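Local coordinates for nuclear polyadenylated RNA-binding protein NAB2 (Saccharomyces cerevisiae, PDB 2V75) that binds the poly(A) tails of mRNAs, protecting them from exosome degradation and acting in tail-length control and nuclear export, at residues 6-18 with 66-79. Numbering follows the deposited sequence.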
loop_
_atom_site.group_PDB
_atom_site.type_symbol
_atom_site.label_atom_id
_atom_site.label_comp_id
_atom_site.label_asym_id
_atom_site.label_seq_id
_atom_site.Cartn_x
_atom_site.Cartn_y
_atom_site.Cartn_z
ATOM N N TYR A 6 -3.638 2.570 13.801
ATOM C CA TYR A 6 -2.618 2.405 12.713
ATOM C C TYR A 6 -3.113 2.803 11.301
ATOM O O TYR A 6 -2.376 2.750 10.342
ATOM C CB TYR A 6 -2.100 0.955 12.693
ATOM C CG TYR A 6 -1.454 0.495 13.990
ATOM C CD1 TYR A 6 -0.317 1.130 14.486
ATOM C CD2 TYR A 6 -1.987 -0.560 14.727
ATOM C CE1 TYR A 6 0.278 0.724 15.678
ATOM C CE2 TYR A 6 -1.405 -0.972 15.923
ATOM C CZ TYR A 6 -0.270 -0.331 16.394
ATOM O OH TYR A 6 0.325 -0.727 17.583
ATOM N N THR A 7 -4.357 3.204 11.129
ATOM C CA THR A 7 -4.841 3.463 9.783
ATOM C C THR A 7 -4.221 4.721 9.151
ATOM O O THR A 7 -3.977 4.779 7.938
ATOM C CB THR A 7 -6.368 3.565 9.825
ATOM O OG1 THR A 7 -6.882 2.276 10.172
ATOM C CG2 THR A 7 -6.927 3.987 8.487
ATOM N N GLU A 8 -3.946 5.734 9.964
ATOM C CA GLU A 8 -3.426 6.979 9.399
ATOM C C GLU A 8 -1.973 6.791 8.974
ATOM O O GLU A 8 -1.577 7.180 7.878
ATOM C CB GLU A 8 -3.601 8.161 10.370
ATOM C CG GLU A 8 -5.048 8.629 10.552
ATOM C CD GLU A 8 -5.764 8.941 9.237
ATOM O OE1 GLU A 8 -5.293 9.803 8.468
ATOM O OE2 GLU A 8 -6.820 8.332 8.958
ATOM N N ASN A 9 -1.184 6.118 9.793
ATOM C CA ASN A 9 0.177 5.791 9.385
ATOM C C ASN A 9 0.250 4.804 8.222
ATOM O O ASN A 9 1.157 4.890 7.398
ATOM C CB ASN A 9 0.981 5.278 10.564
ATOM C CG ASN A 9 1.438 6.406 11.469
ATOM O OD1 ASN A 9 1.592 7.547 11.021
ATOM N ND2 ASN A 9 1.641 6.104 12.745
ATOM N N LEU A 10 -0.685 3.866 8.148
ATOM C CA LEU A 10 -0.695 2.968 6.996
ATOM C C LEU A 10 -0.960 3.695 5.671
ATOM O O LEU A 10 -0.339 3.406 4.657
ATOM C CB LEU A 10 -1.688 1.831 7.219
ATOM C CG LEU A 10 -1.491 0.701 6.232
ATOM C CD1 LEU A 10 -0.100 0.045 6.259
ATOM C CD2 LEU A 10 -2.584 -0.350 6.419
ATOM N N LYS A 11 -1.851 4.672 5.701
ATOM C CA LYS A 11 -2.176 5.422 4.485
ATOM C C LYS A 11 -0.937 6.178 4.043
ATOM O O LYS A 11 -0.607 6.227 2.874
ATOM C CB LYS A 11 -3.323 6.361 4.748
ATOM C CG LYS A 11 -4.717 5.734 4.859
ATOM C CD LYS A 11 -5.748 6.870 5.089
ATOM C CE LYS A 11 -7.008 6.366 5.746
ATOM N NZ LYS A 11 -7.734 7.475 6.387
ATOM N N VAL A 12 -0.191 6.707 4.996
ATOM C CA VAL A 12 1.069 7.400 4.657
ATOM C C VAL A 12 2.089 6.428 4.098
ATOM O O VAL A 12 2.703 6.652 3.055
ATOM C CB VAL A 12 1.671 8.124 5.851
ATOM C CG1 VAL A 12 3.116 8.542 5.554
ATOM C CG2 VAL A 12 0.850 9.368 6.231
ATOM N N ILE A 13 2.185 5.250 4.703
ATOM C CA ILE A 13 3.176 4.254 4.269
ATOM C C ILE A 13 2.871 3.739 2.886
ATOM O O ILE A 13 3.750 3.571 2.045
ATOM C CB ILE A 13 3.247 3.069 5.254
ATOM C CG1 ILE A 13 4.016 3.500 6.506
ATOM C CG2 ILE A 13 3.898 1.825 4.612
ATOM C CD1 ILE A 13 3.781 2.503 7.680
ATOM N N VAL A 14 1.595 3.545 2.606
ATOM C CA VAL A 14 1.183 3.129 1.249
ATOM C C VAL A 14 1.470 4.209 0.185
ATOM O O VAL A 14 2.022 3.907 -0.877
ATOM C CB VAL A 14 -0.291 2.673 1.269
ATOM C CG1 VAL A 14 -0.816 2.353 -0.178
ATOM C CG2 VAL A 14 -0.454 1.423 2.126
ATOM N N ALA A 15 1.112 5.451 0.488
ATOM C CA ALA A 15 1.495 6.594 -0.336
ATOM C C ALA A 15 3.001 6.664 -0.608
ATOM O O ALA A 15 3.409 6.997 -1.712
ATOM C CB ALA A 15 0.948 7.915 0.276
ATOM N N GLU A 16 3.831 6.385 0.393
ATOM C CA GLU A 16 5.272 6.448 0.206
ATOM C C GLU A 16 5.719 5.384 -0.805
ATOM O O GLU A 16 6.591 5.625 -1.662
ATOM C CB GLU A 16 6.000 6.275 1.546
ATOM C CG GLU A 16 5.731 7.371 2.502
ATOM C CD GLU A 16 6.378 8.680 2.116
ATOM O OE1 GLU A 16 7.487 8.718 1.529
ATOM O OE2 GLU A 16 5.850 9.716 2.557
ATOM N N LYS A 17 5.114 4.218 -0.687
ATOM C CA LYS A 17 5.411 3.099 -1.603
ATOM C C LYS A 17 4.987 3.446 -3.027
ATOM O O LYS A 17 5.783 3.354 -3.973
ATOM C CB LYS A 17 4.738 1.839 -1.104
ATOM C CG LYS A 17 4.921 0.589 -2.007
ATOM C CD LYS A 17 6.329 0.116 -2.085
ATOM C CE LYS A 17 6.343 -1.151 -2.957
ATOM N NZ LYS A 17 7.617 -1.858 -2.907
ATOM N N LEU A 18 3.756 3.934 -3.165
ATOM C CA LEU A 18 3.237 4.399 -4.471
ATOM C C LEU A 18 4.102 5.482 -5.114
ATOM O O LEU A 18 4.364 5.500 -6.334
ATOM C CB LEU A 18 1.801 4.869 -4.282
ATOM C CG LEU A 18 0.770 3.819 -3.859
ATOM C CD1 LEU A 18 -0.575 4.579 -3.657
ATOM C CD2 LEU A 18 0.671 2.695 -4.910
ATOM N N ASN A 66 2.943 -6.134 -5.290
ATOM C CA ASN A 66 4.019 -5.642 -4.455
ATOM C C ASN A 66 3.548 -4.611 -3.441
ATOM O O ASN A 66 3.957 -4.667 -2.278
ATOM C CB ASN A 66 5.090 -5.037 -5.321
ATOM C CG ASN A 66 6.274 -4.554 -4.486
ATOM O OD1 ASN A 66 6.694 -3.400 -4.571
ATOM N ND2 ASN A 66 6.823 -5.469 -3.674
ATOM N N VAL A 67 2.729 -3.678 -3.892
ATOM C CA VAL A 67 2.229 -2.588 -3.051
ATOM C C VAL A 67 1.360 -3.208 -1.973
ATOM O O VAL A 67 1.509 -2.883 -0.792
ATOM C CB VAL A 67 1.428 -1.553 -3.810
ATOM C CG1 VAL A 67 0.760 -0.539 -2.811
ATOM C CG2 VAL A 67 2.343 -0.856 -4.860
ATOM N N VAL A 68 0.450 -4.084 -2.380
ATOM C CA VAL A 68 -0.418 -4.762 -1.399
ATOM C C VAL A 68 0.370 -5.606 -0.351
ATOM O O VAL A 68 0.113 -5.559 0.883
ATOM C CB VAL A 68 -1.566 -5.534 -2.118
ATOM C CG1 VAL A 68 -2.309 -6.372 -1.098
ATOM C CG2 VAL A 68 -2.509 -4.541 -2.891
ATOM N N GLN A 69 1.300 -6.439 -0.804
ATOM C CA GLN A 69 2.217 -7.172 0.068
ATOM C C GLN A 69 2.910 -6.255 1.069
ATOM O O GLN A 69 2.972 -6.514 2.261
ATOM C CB GLN A 69 3.229 -7.926 -0.816
ATOM C CG GLN A 69 2.588 -9.071 -1.529
ATOM C CD GLN A 69 3.564 -9.804 -2.442
ATOM O OE1 GLN A 69 4.705 -9.365 -2.586
ATOM N NE2 GLN A 69 3.108 -10.879 -3.068
ATOM N N THR A 70 3.425 -5.127 0.596
ATOM C CA THR A 70 4.107 -4.207 1.472
ATOM C C THR A 70 3.166 -3.586 2.514
ATOM O O THR A 70 3.529 -3.476 3.691
ATOM C CB THR A 70 4.685 -3.045 0.657
ATOM O OG1 THR A 70 5.622 -3.583 -0.263
ATOM C CG2 THR A 70 5.337 -1.959 1.548
ATOM N N ALA A 71 1.949 -3.306 2.099
ATOM C CA ALA A 71 0.944 -2.741 2.987
ATOM C C ALA A 71 0.637 -3.725 4.114
ATOM O O ALA A 71 0.614 -3.323 5.254
ATOM C CB ALA A 71 -0.353 -2.446 2.225
ATOM N N PHE A 72 0.331 -4.976 3.797
ATOM C CA PHE A 72 -0.044 -5.893 4.863
ATOM C C PHE A 72 1.142 -6.106 5.790
ATOM O O PHE A 72 1.041 -6.238 7.005
ATOM C CB PHE A 72 -0.479 -7.242 4.293
ATOM C CG PHE A 72 -1.933 -7.349 3.910
ATOM C CD1 PHE A 72 -2.911 -7.619 4.851
ATOM C CD2 PHE A 72 -2.304 -7.305 2.583
ATOM C CE1 PHE A 72 -4.251 -7.761 4.463
ATOM C CE2 PHE A 72 -3.631 -7.475 2.191
ATOM C CZ PHE A 72 -4.607 -7.713 3.138
ATOM N N PHE A 73 2.319 -6.225 5.194
ATOM C CA PHE A 73 3.525 -6.381 5.940
ATOM C C PHE A 73 3.758 -5.222 6.913
ATOM O O PHE A 73 4.035 -5.410 8.124
ATOM C CB PHE A 73 4.690 -6.603 4.972
ATOM C CG PHE A 73 5.866 -7.293 5.588
ATOM C CD1 PHE A 73 6.073 -8.672 5.487
ATOM C CD2 PHE A 73 6.768 -6.541 6.315
ATOM C CE1 PHE A 73 7.183 -9.267 6.063
ATOM C CE2 PHE A 73 7.887 -7.132 6.908
ATOM C CZ PHE A 73 8.088 -8.497 6.770
ATOM N N ALA A 74 3.642 -4.002 6.402
ATOM C CA ALA A 74 3.804 -2.785 7.196
ATOM C C ALA A 74 2.793 -2.710 8.355
ATOM O O ALA A 74 3.182 -2.370 9.476
ATOM C CB ALA A 74 3.674 -1.568 6.309
ATOM N N LEU A 75 1.544 -3.092 8.097
ATOM C CA LEU A 75 0.512 -3.133 9.127
ATOM C C LEU A 75 0.923 -4.067 10.278
ATOM O O LEU A 75 0.799 -3.709 11.448
ATOM C CB LEU A 75 -0.830 -3.547 8.494
ATOM C CG LEU A 75 -2.033 -3.665 9.440
ATOM C CD1 LEU A 75 -2.265 -2.345 10.215
ATOM C CD2 LEU A 75 -3.289 -4.125 8.649
ATOM N N GLU A 76 1.390 -5.281 9.959
ATOM C CA GLU A 76 1.794 -6.234 10.947
ATOM C C GLU A 76 2.941 -5.669 11.747
ATOM O O GLU A 76 2.930 -5.695 12.973
ATOM C CB GLU A 76 2.215 -7.548 10.283
ATOM C CG GLU A 76 2.652 -8.600 11.285
ATOM C CD GLU A 76 1.611 -8.891 12.364
ATOM O OE1 GLU A 76 0.390 -8.883 12.079
ATOM O OE2 GLU A 76 2.042 -9.198 13.489
ATOM N N ALA A 77 3.908 -5.079 11.047
ATOM C CA ALA A 77 5.066 -4.467 11.687
ATOM C C ALA A 77 4.658 -3.384 12.663
ATOM O O ALA A 77 5.103 -3.337 13.808
ATOM C CB ALA A 77 6.036 -3.921 10.660
ATOM N N LEU A 78 3.771 -2.502 12.219
ATOM C CA LEU A 78 3.213 -1.527 13.113
ATOM C C LEU A 78 2.587 -2.132 14.392
ATOM O O LEU A 78 2.860 -1.638 15.496
ATOM C CB LEU A 78 2.180 -0.695 12.373
ATOM C CG LEU A 78 2.727 0.268 11.311
ATOM C CD1 LEU A 78 1.525 0.776 10.543
ATOM C CD2 LEU A 78 3.511 1.438 11.999
ATOM N N GLN A 79 1.735 -3.147 14.236
ATOM C CA GLN A 79 1.128 -3.868 15.374
ATOM C C GLN A 79 2.149 -4.477 16.343
ATOM O O GLN A 79 1.912 -4.578 17.548
ATOM C CB GLN A 79 0.153 -4.941 14.858
ATOM C CG GLN A 79 -1.171 -4.366 14.317
ATOM C CD GLN A 79 -1.942 -5.329 13.418
ATOM O OE1 GLN A 79 -1.386 -6.290 12.881
ATOM N NE2 GLN A 79 -3.235 -5.067 13.243
#
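Helix 7-18 runs roughly antiparallel to residues 66-79 of helix 61-79, the axes of these segments 9.9 Å apart at closest approach and 146° between their directions, with the CA atoms of Leu-10 and Leu-75, and of Val-14 and Ala-71, lying nearest each other. At one end the Tyr-6 ring lies over the last turn of the partner: Leu-78 CB makes an off-centre CH-pi contact with it, 4.2 Å from the centroid, and the backbone between Leu-78 and Gln-79 passes over that same face near the rim. Leu-10 has CG anti to the backbone N (chi1 -166°), which brings CD1 to 3.6 Å from Ala-71 O, while its CD2 rests on Leu-75 CB. Ile-13 straddles two partners, with CG2 on Ala-74 CB and CD1 tip to tip with Leu-78 CD1. Two helices of the all-helical, PWI-like N-terminal domain of Nab2 pack here near its centre, and Ile-87 of helix 84-93 closes over Ile-13 and Leu-78. Val-14 CG2 meets Ala-71 CB at 3.9 Å, and Leu-18 meets Val-67 at about a right angle, CD2 resting 3.9 Å from both CG1 and CG2 of Val-67. Lys-17, bent at chi2 (66°), runs past Val-67 and Thr-70 toward Asn-66 OD1, whose modelled position is doubtful. Shortening Lys-17 to an alanine would probably strip part of the cover from Val-67 CG2 and Thr-70. Thr-70 OG1 turns back to Asn-66 O, a 2.8 Å hydrogen bond.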